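Long-range contact in photosystem II assembly protein Ycf48 (Thermosynechococcus elongatus, PDB 5OJ5), which binds the C-terminal extension of D1 and probably assists early photosystem II assembly and replacement of photodamaged D1: residues Leu273-Gly287 against Ser313-Gln325. Sequence-based numbering, arbitrary orientation.
Sequences LDLAYRTPNEVWLAG and SNFYKILFFSPDQ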
ATOM      1  N   LEU A 273       0.666  -8.304  -7.644  1.00 10.86           N
ATOM      2  CA  LEU A 273       0.065  -7.026  -7.296  1.00 10.47           C
ATOM      3  C   LEU A 273       0.896  -6.260  -6.295  1.00 10.31           C
ATOM      4  O   LEU A 273       0.910  -5.039  -6.350  1.00 11.64           O
ATOM      5  CB  LEU A 273      -1.350  -7.263  -6.785  1.00 11.89           C
ATOM      6  CG  LEU A 273      -2.284  -7.876  -7.841  1.00 13.78           C
ATOM      7  CD1 LEU A 273      -3.542  -8.438  -7.235  1.00 14.68           C
ATOM      8  CD2 LEU A 273      -2.588  -6.850  -8.911  1.00 15.89           C
ATOM      9  N   ASP A 274       1.537  -6.928  -5.322  1.00  9.94           N
ATOM     10  CA  ASP A 274       2.317  -6.223  -4.317  1.00  9.68           C
ATOM     11  C   ASP A 274       3.422  -7.124  -3.802  1.00  9.48           C
ATOM     12  O   ASP A 274       3.346  -8.360  -3.899  1.00  9.89           O
ATOM     13  CB  ASP A 274       1.436  -5.760  -3.147  1.00 10.88           C
ATOM     14  CG  ASP A 274       2.053  -4.638  -2.351  1.00 10.76           C
ATOM     15  OD1 ASP A 274       2.965  -3.952  -2.881  1.00 10.97           O
ATOM     16  OD2 ASP A 274       1.555  -4.356  -1.248  1.00 13.72           O
ATOM     17  N   LEU A 275       4.450  -6.478  -3.259  1.00  9.50           N
ATOM     18  CA  LEU A 275       5.633  -7.147  -2.732  1.00 10.18           C
ATOM     19  C   LEU A 275       5.987  -6.415  -1.444  1.00 10.11           C
ATOM     20  O   LEU A 275       6.019  -5.171  -1.435  1.00 11.15           O
ATOM     21  CB  LEU A 275       6.775  -7.024  -3.762  1.00 11.07           C
ATOM     22  CG  LEU A 275       8.088  -7.729  -3.436  1.00 11.60           C
ATOM     23  CD1 LEU A 275       8.840  -8.000  -4.720  1.00 14.42           C
ATOM     24  CD2 LEU A 275       8.963  -6.904  -2.542  1.00 12.05           C
ATOM     25  N   ALA A 276       6.224  -7.138  -0.360  1.00 10.00           N
ATOM     26  CA  ALA A 276       6.626  -6.488   0.876  1.00 10.31           C
ATOM     27  C   ALA A 276       7.522  -7.382   1.693  1.00 10.48           C
ATOM     28  O   ALA A 276       7.377  -8.607   1.686  1.00 11.66           O
ATOM     29  CB  ALA A 276       5.407  -6.083   1.722  1.00 12.46           C
ATOM     30  N   TYR A 277       8.425  -6.763   2.436  1.00 11.71           N
ATOM     31  CA  TYR A 277       9.373  -7.456   3.287  1.00 12.01           C
ATOM     32  C   TYR A 277       8.858  -7.543   4.718  1.00 12.15           C
ATOM     33  O   TYR A 277       8.487  -6.530   5.319  1.00 14.64           O
ATOM     34  CB  TYR A 277      10.720  -6.735   3.304  1.00 12.84           C
ATOM     35  CG  TYR A 277      11.497  -6.807   2.014  1.00 13.29           C
ATOM     36  CD1 TYR A 277      12.654  -7.569   1.941  1.00 14.97           C
ATOM     37  CD2 TYR A 277      11.081  -6.114   0.858  1.00 14.37           C
ATOM     38  CE1 TYR A 277      13.378  -7.631   0.763  1.00 16.33           C
ATOM     39  CE2 TYR A 277      11.810  -6.204  -0.326  1.00 15.65           C
ATOM     40  CZ  TYR A 277      12.955  -6.954  -0.367  1.00 17.12           C
ATOM     41  OH  TYR A 277      13.656  -6.997  -1.553  1.00 19.65           O
ATOM     42  N   ARG A 278       8.863  -8.732   5.286  1.00 11.81           N
ATOM     43  CA  ARG A 278       8.627  -8.867   6.724  1.00 13.10           C
ATOM     44  C   ARG A 278       9.901  -8.600   7.508  1.00 13.76           C
ATOM     45  O   ARG A 278       9.852  -8.058   8.620  1.00 15.49           O
ATOM     46  CB  ARG A 278       8.081 -10.276   7.040  1.00 13.04           C
ATOM     47  CG  ARG A 278       7.657 -10.389   8.491  1.00 14.22           C
ATOM     48  CD  ARG A 278       7.084 -11.758   8.820  1.00 15.97           C
ATOM     49  NE  ARG A 278       8.069 -12.827   8.779  1.00 16.65           N
ATOM     50  CZ  ARG A 278       8.893 -13.132   9.778  1.00 19.05           C
ATOM     51  NH1 ARG A 278       8.809 -12.453  10.918  1.00 21.46           N
ATOM     52  NH2 ARG A 278       9.745 -14.127   9.626  1.00 20.91           N
ATOM     53  N   THR A 279      11.043  -9.040   6.957  1.00 13.89           N
ATOM     54  CA  THR A 279      12.361  -8.872   7.536  1.00 15.87           C
ATOM     55  C   THR A 279      13.283  -8.571   6.366  1.00 16.23           C
ATOM     56  O   THR A 279      12.859  -8.661   5.212  1.00 15.78           O
ATOM     57  CB  THR A 279      12.843 -10.167   8.214  1.00 17.87           C
ATOM     58  OG1 THR A 279      13.073 -11.142   7.207  1.00 17.50           O
ATOM     59  CG2 THR A 279      11.847 -10.646   9.265  1.00 20.26           C
ATOM     60  N   PRO A 280      14.559  -8.280   6.595  1.00 18.34           N
ATOM     61  CA  PRO A 280      15.430  -8.010   5.448  1.00 19.75           C
ATOM     62  C   PRO A 280      15.534  -9.165   4.471  1.00 19.08           C
ATOM     63  O   PRO A 280      15.750  -8.915   3.281  1.00 20.32           O
ATOM     64  CB  PRO A 280      16.786  -7.678   6.098  1.00 23.65           C
ATOM     65  CG  PRO A 280      16.431  -7.089   7.414  1.00 25.40           C
ATOM     66  CD  PRO A 280      15.175  -7.825   7.857  1.00 22.79           C
ATOM     67  N   ASN A 281      15.396 -10.428   4.913  1.00 17.64           N
ATOM     68  CA  ASN A 281      15.535 -11.561   3.996  1.00 18.28           C
ATOM     69  C   ASN A 281      14.216 -12.227   3.607  1.00 15.32           C
ATOM     70  O   ASN A 281      14.193 -13.001   2.642  1.00 17.09           O
ATOM     71  CB  ASN A 281      16.429 -12.621   4.648  1.00 22.28           C
ATOM     72  CG  ASN A 281      17.835 -12.140   4.847  1.00 28.75           C
ATOM     73  OD1 ASN A 281      18.360 -11.363   4.050  1.00 30.97           O
ATOM     74  ND2 ASN A 281      18.456 -12.595   5.914  1.00 32.29           N
ATOM     75  N   GLU A 282      13.127 -11.980   4.335  1.00 13.90           N
ATOM     76  CA  GLU A 282      11.868 -12.660   4.071  1.00 13.28           C
ATOM     77  C   GLU A 282      10.919 -11.721   3.352  1.00 12.60           C
ATOM     78  O   GLU A 282      10.494 -10.691   3.906  1.00 13.21           O
ATOM     79  CB  GLU A 282      11.250 -13.227   5.351  1.00 14.62           C
ATOM     80  CG  GLU A 282      10.041 -14.034   5.022  1.00 15.51           C
ATOM     81  CD  GLU A 282       9.363 -14.585   6.253  1.00 15.74           C
ATOM     82  OE1 GLU A 282      10.043 -15.256   7.060  1.00 18.28           O
ATOM     83  OE2 GLU A 282       8.153 -14.347   6.446  1.00 15.50           O
ATOM     84  N   VAL A 283      10.581 -12.092   2.132  1.00 12.44           N
ATOM     85  CA  VAL A 283       9.796 -11.269   1.225  1.00 12.60           C
ATOM     86  C   VAL A 283       8.531 -12.019   0.867  1.00 11.43           C
ATOM     87  O   VAL A 283       8.563 -13.226   0.642  1.00 12.28           O
ATOM     88  CB  VAL A 283      10.566 -10.990  -0.080  1.00 13.39           C
ATOM     89  CG1 VAL A 283       9.936  -9.776  -0.773  1.00 15.21           C
ATOM     90  CG2 VAL A 283      12.071 -10.785   0.172  1.00 15.86           C
ATOM     91  N   TRP A 284       7.407 -11.300   0.814  1.00 10.21           N
ATOM     92  CA  TRP A 284       6.127 -11.842   0.398  1.00 10.25           C
ATOM     93  C   TRP A 284       5.691 -11.159  -0.891  1.00  9.65           C
ATOM     94  O   TRP A 284       5.906  -9.960  -1.097  1.00 10.60           O
ATOM     95  CB  TRP A 284       5.097 -11.679   1.511  1.00 11.11           C
ATOM     96  CG  TRP A 284       5.363 -12.594   2.660  1.00 11.24           C
ATOM     97  CD1 TRP A 284       6.229 -12.375   3.695  1.00 12.33           C
ATOM     98  CD2 TRP A 284       4.844 -13.922   2.817  1.00 11.04           C
ATOM     99  NE1 TRP A 284       6.236 -13.496   4.521  1.00 12.73           N
ATOM    100  CE2 TRP A 284       5.396 -14.444   3.999  1.00 11.84           C
ATOM    101  CE3 TRP A 284       3.940 -14.698   2.071  1.00 11.91           C
ATOM    102  CZ2 TRP A 284       5.075 -15.723   4.475  1.00 13.32           C
ATOM    103  CZ3 TRP A 284       3.647 -15.985   2.523  1.00 13.18           C
ATOM    104  CH2 TRP A 284       4.198 -16.468   3.731  1.00 13.90           C
ATOM    105  N   LEU A 285       5.028 -11.934  -1.751  1.00  9.83           N
ATOM    106  CA  LEU A 285       4.613 -11.503  -3.067  1.00  9.85           C
ATOM    107  C   LEU A 285       3.189 -11.973  -3.260  1.00 10.31           C
ATOM    108  O   LEU A 285       2.918 -13.173  -3.216  1.00 11.28           O
ATOM    109  CB  LEU A 285       5.577 -12.091  -4.112  1.00 10.86           C
ATOM    110  CG  LEU A 285       5.321 -11.755  -5.559  1.00 11.67           C
ATOM    111  CD1 LEU A 285       5.492 -10.273  -5.847  1.00 11.76           C
ATOM    112  CD2 LEU A 285       6.297 -12.547  -6.416  1.00 13.16           C
ATOM    113  N   ALA A 286       2.281 -11.014  -3.417  1.00 10.15           N
ATOM    114  CA  ALA A 286       0.849 -11.259  -3.476  1.00 10.80           C
ATOM    115  C   ALA A 286       0.335 -10.981  -4.873  1.00 10.89           C
ATOM    116  O   ALA A 286       0.739 -10.008  -5.503  1.00 12.19           O
ATOM    117  CB  ALA A 286       0.130 -10.338  -2.485  1.00 12.36           C
ATOM    118  N   GLY A 287      -0.587 -11.808  -5.340  1.00 11.86           N
ATOM    119  CA  GLY A 287      -1.134 -11.605  -6.659  1.00 12.91           C
ATOM    120  C   GLY A 287      -2.553 -12.074  -6.804  1.00 13.12           C
ATOM    121  O   GLY A 287      -3.307 -12.256  -5.856  1.00 13.78           O
ATOM    122  N   SER A 313      -9.993 -14.708  -3.814  1.00 26.66           N
ATOM    123  CA  SER A 313      -9.669 -13.293  -3.811  1.00 24.57           C
ATOM    124  C   SER A 313      -8.325 -13.068  -4.496  1.00 20.52           C
ATOM    125  O   SER A 313      -7.393 -13.887  -4.372  1.00 19.66           O
ATOM    126  CB  SER A 313      -9.593 -12.798  -2.367  1.00 25.06           C
ATOM    127  OG  SER A 313      -9.424 -11.396  -2.293  1.00 24.62           O
ATOM    128  N   ASN A 314      -8.225 -11.923  -5.180  1.00 18.31           N
ATOM    129  CA  ASN A 314      -6.928 -11.334  -5.463  1.00 17.27           C
ATOM    130  C   ASN A 314      -6.363 -10.765  -4.168  1.00 14.68           C
ATOM    131  O   ASN A 314      -7.101 -10.307  -3.282  1.00 17.55           O
ATOM    132  CB  ASN A 314      -7.064 -10.204  -6.478  1.00 20.09           C
ATOM    133  CG  ASN A 314      -7.682 -10.653  -7.780  1.00 20.41           C
ATOM    134  OD1 ASN A 314      -7.490 -11.786  -8.218  1.00 20.65           O
ATOM    135  ND2 ASN A 314      -8.381  -9.735  -8.436  1.00 25.35           N
ATOM    136  N   PHE A 315      -5.055 -10.756  -4.044  1.00 13.20           N
ATOM    137  CA  PHE A 315      -4.385 -10.217  -2.869  1.00 12.73           C
ATOM    138  C   PHE A 315      -3.614  -8.976  -3.328  1.00 12.16           C
ATOM    139  O   PHE A 315      -2.592  -9.073  -4.016  1.00 14.52           O
ATOM    140  CB  PHE A 315      -3.485 -11.259  -2.239  1.00 13.29           C
ATOM    141  CG  PHE A 315      -4.222 -12.403  -1.686  1.00 13.87           C
ATOM    142  CD1 PHE A 315      -5.332 -12.229  -0.872  1.00 15.96           C
ATOM    143  CD2 PHE A 315      -3.742 -13.693  -1.963  1.00 17.48           C
ATOM    144  CE1 PHE A 315      -6.006 -13.358  -0.354  1.00 18.42           C
ATOM    145  CE2 PHE A 315      -4.363 -14.784  -1.451  1.00 19.02           C
ATOM    146  CZ  PHE A 315      -5.496 -14.625  -0.655  1.00 19.01           C
ATOM    147  N   TYR A 316      -4.148  -7.799  -3.010  1.00 12.02           N
ATOM    148  CA  TYR A 316      -3.791  -6.496  -3.609  0.53 13.14           C
ATOM    149  C   TYR A 316      -2.665  -5.788  -2.913  1.00 11.73           C
ATOM    150  O   TYR A 316      -1.971  -4.996  -3.550  1.00 13.08           O
ATOM    151  CB  TYR A 316      -4.952  -5.466  -3.555  0.53 12.72           C
ATOM    152  CG  TYR A 316      -6.067  -5.870  -4.455  0.53 15.80           C
ATOM    153  CD1 TYR A 316      -5.994  -5.675  -5.838  0.53 19.30           C
ATOM    154  CD2 TYR A 316      -7.162  -6.543  -3.943  0.53 19.57           C
ATOM    155  CE1 TYR A 316      -7.040  -6.079  -6.681  0.53 21.86           C
ATOM    156  CE2 TYR A 316      -8.172  -6.963  -4.750  0.53 22.16           C
ATOM    157  CZ  TYR A 316      -8.114  -6.735  -6.118  0.53 22.88           C
ATOM    158  OH  TYR A 316      -9.150  -7.170  -6.913  0.53 24.80           O
ATOM    159  N   LYS A 317      -2.561  -5.952  -1.594  1.00 11.60           N
ATOM    160  CA  LYS A 317      -1.709  -5.085  -0.780  0.53 11.72           C
ATOM    161  C   LYS A 317      -1.217  -5.899   0.397  1.00 10.91           C
ATOM    162  O   LYS A 317      -2.028  -6.553   1.035  1.00 13.21           O
ATOM    163  CB  LYS A 317      -2.514  -3.865  -0.275  0.53 13.97           C
ATOM    164  CG  LYS A 317      -1.664  -2.685   0.207  0.53 15.94           C
ATOM    165  CD  LYS A 317      -2.470  -1.361   0.096  0.53 17.70           C
ATOM    166  CE  LYS A 317      -1.785  -0.200   0.767  0.53 20.42           C
ATOM    167  NZ  LYS A 317      -0.401   0.045   0.273  0.53 17.24           N
ATOM    168  N   ILE A 318       0.071  -5.814   0.685  1.00 10.35           N
ATOM    169  CA  ILE A 318       0.663  -6.434   1.863  1.00 10.62           C
ATOM    170  C   ILE A 318       1.164  -5.318   2.771  1.00 10.46           C
ATOM    171  O   ILE A 318       1.958  -4.490   2.329  1.00 13.59           O
ATOM    172  CB  ILE A 318       1.859  -7.335   1.486  1.00 11.30           C
ATOM    173  CG1 ILE A 318       1.504  -8.386   0.413  1.00 12.14           C
ATOM    174  CG2 ILE A 318       2.450  -7.970   2.777  1.00 11.94           C
ATOM    175  CD1 ILE A 318       2.782  -8.917  -0.256  1.00 13.43           C
ATOM    176  N   LEU A 319       0.757  -5.322   4.031  1.00 10.00           N
ATOM    177  CA  LEU A 319       1.158  -4.297   4.995  1.00 11.95           C
ATOM    178  C   LEU A 319       1.765  -4.991   6.202  1.00 12.57           C
ATOM    179  O   LEU A 319       1.043  -5.637   6.957  1.00 16.25           O
ATOM    180  CB  LEU A 319      -0.053  -3.467   5.419  1.00 13.34           C
ATOM    181  CG  LEU A 319      -0.663  -2.617   4.309  1.00 15.24           C
ATOM    182  CD1 LEU A 319      -1.898  -1.896   4.787  1.00 19.30           C
ATOM    183  CD2 LEU A 319       0.328  -1.524   3.803  1.00 20.40           C
ATOM    184  N   PHE A 320       3.055  -4.826   6.416  1.00 11.89           N
ATOM    185  CA  PHE A 320       3.701  -5.294   7.643  1.00 12.61           C
ATOM    186  C   PHE A 320       3.899  -4.104   8.553  1.00 14.56           C
ATOM    187  O   PHE A 320       4.449  -3.084   8.137  1.00 20.64           O
ATOM    188  CB  PHE A 320       5.046  -5.961   7.372  1.00 14.29           C
ATOM    189  CG  PHE A 320       4.893  -7.370   6.844  1.00 13.43           C
ATOM    190  CD1 PHE A 320       4.444  -8.366   7.673  1.00 14.23           C
ATOM    191  CD2 PHE A 320       5.214  -7.670   5.512  1.00 14.72           C
ATOM    192  CE1 PHE A 320       4.300  -9.669   7.179  1.00 15.64           C
ATOM    193  CE2 PHE A 320       5.063  -8.947   5.036  1.00 16.66           C
ATOM    194  CZ  PHE A 320       4.607  -9.933   5.866  1.00 16.39           C
ATOM    195  N   PHE A 321       3.449  -4.228   9.772  1.00 12.19           N
ATOM    196  CA  PHE A 321       3.660  -3.218  10.801  1.00 13.48           C
ATOM    197  C   PHE A 321       4.856  -3.519  11.693  1.00 14.49           C
ATOM    198  O   PHE A 321       5.463  -2.592  12.234  1.00 17.10           O
ATOM    199  CB  PHE A 321       2.372  -3.042  11.617  1.00 13.82           C
ATOM    200  CG  PHE A 321       1.270  -2.517  10.774  1.00 12.43           C
ATOM    201  CD1 PHE A 321       1.216  -1.148  10.497  1.00 13.73           C
ATOM    202  CD2 PHE A 321       0.348  -3.349  10.169  1.00 13.00           C
ATOM    203  CE1 PHE A 321       0.272  -0.633   9.644  1.00 14.43           C
ATOM    204  CE2 PHE A 321      -0.620  -2.819   9.280  1.00 13.62           C
ATOM    205  CZ  PHE A 321      -0.648  -1.458   9.039  1.00 14.19           C
ATOM    206  N   SER A 322       5.216  -4.769  11.772  1.00 15.16           N
ATOM    207  CA  SER A 322       6.425  -5.213  12.453  1.00 15.54           C
ATOM    208  C   SER A 322       6.654  -6.639  11.990  1.00 16.44           C
ATOM    209  O   SER A 322       5.814  -7.195  11.284  1.00 16.05           O
ATOM    210  CB  SER A 322       6.186  -5.204  13.954  1.00 16.16           C
ATOM    211  OG  SER A 322       5.388  -6.300  14.350  1.00 16.16           O
ATOM    212  N   PRO A 323       7.744  -7.296  12.395  1.00 17.97           N
ATOM    213  CA  PRO A 323       7.931  -8.692  11.983  1.00 18.82           C
ATOM    214  C   PRO A 323       6.888  -9.654  12.491  1.00 17.83           C
ATOM    215  O   PRO A 323       6.839 -10.773  11.984  1.00 20.85           O
ATOM    216  CB  PRO A 323       9.332  -9.031  12.484  1.00 21.43           C
ATOM    217  CG  PRO A 323      10.054  -7.722  12.402  1.00 23.38           C
ATOM    218  CD  PRO A 323       9.007  -6.721  12.889  1.00 19.79           C
ATOM    219  N   ASP A 324       6.057  -9.322  13.467  0.55 17.17           N
ATOM    220  CA  ASP A 324       5.006 -10.277  13.813  0.55 17.26           C
ATOM    221  C   ASP A 324       3.608  -9.674  13.702  0.55 16.26           C
ATOM    222  O   ASP A 324       2.667 -10.174  14.332  0.55 17.82           O
ATOM    223  CB  ASP A 324       5.222 -10.947  15.170  0.55 19.43           C
ATOM    224  CG  ASP A 324       4.899 -10.028  16.298  0.55 20.80           C
ATOM    225  OD1 ASP A 324       4.919  -8.805  16.074  0.55 21.81           O
ATOM    226  OD2 ASP A 324       4.670 -10.514  17.415  0.55 24.25           O
ATOM    227  N   GLN A 325       3.436  -8.622  12.903  1.00 13.85           N
ATOM    228  CA  GLN A 325       2.096  -8.084  12.697  1.00 12.39           C
ATOM    229  C   GLN A 325       1.992  -7.621  11.261  1.00 12.04           C
ATOM    230  O   GLN A 325       2.774  -6.760  10.819  1.00 12.58           O
ATOM    231  CB  GLN A 325       1.818  -6.922  13.628  1.00 13.10           C
ATOM    232  CG  GLN A 325       0.395  -6.419  13.533  1.00 14.57           C
ATOM    233  CD  GLN A 325       0.113  -5.295  14.500  1.00 15.55           C
ATOM    234  OE1 GLN A 325       0.980  -4.484  14.765  1.00 17.36           O
ATOM    235  NE2 GLN A 325      -1.103  -5.239  15.015  1.00 17.17           N
TER
HETATM  236  O   HOH W   1       1.779  -2.056   0.168  1.00 25.38           O
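Two neighbouring propeller blades pack face to face near the pore, Ile318 and Phe320 of one meeting Ala276, Arg278 and Trp284 of the other, with strand 317-320 nearly parallel to strand 273-277. Branched Ile318 fills the groove between two strands: CG2 meets Ala276 CB at 3.7 Å, while CD1 reaches over to Ala286 CB and the Trp284 backbone. The small alanines let the sheets come this close. Beside them, the flat ring of Phe320 carries Arg278 CB over one face, 3.8 Å from its centroid, a CH-pi contact, and its CZ meets Trp284 CD1 obliquely at 3.6 Å. Strands 273-277 and 317-320 are the innermost of their four-stranded antiparallel blades in this seven-bladed beta-propeller; no backbone ladder joins them, and a few polar bonds cross between the blades. Asp274 has its CG turned away from the backbone nitrogen (chi1 -159°), which carries OD2 across to Ile318 N (2.8 Å), an almost straight bond through its anti lone pair. Arg278, long enough to span the gap, gives NH1 to Pro323 O (2.8 Å), while NE and NH2 form a side-on salt bridge with Glu282 OE2 and OE1, fixing the guanidinium's rotation. Trp284 NE1 also donates to Glu282 OE2. At the far end Phe315 N bonds to Gly287 O (2.9 Å).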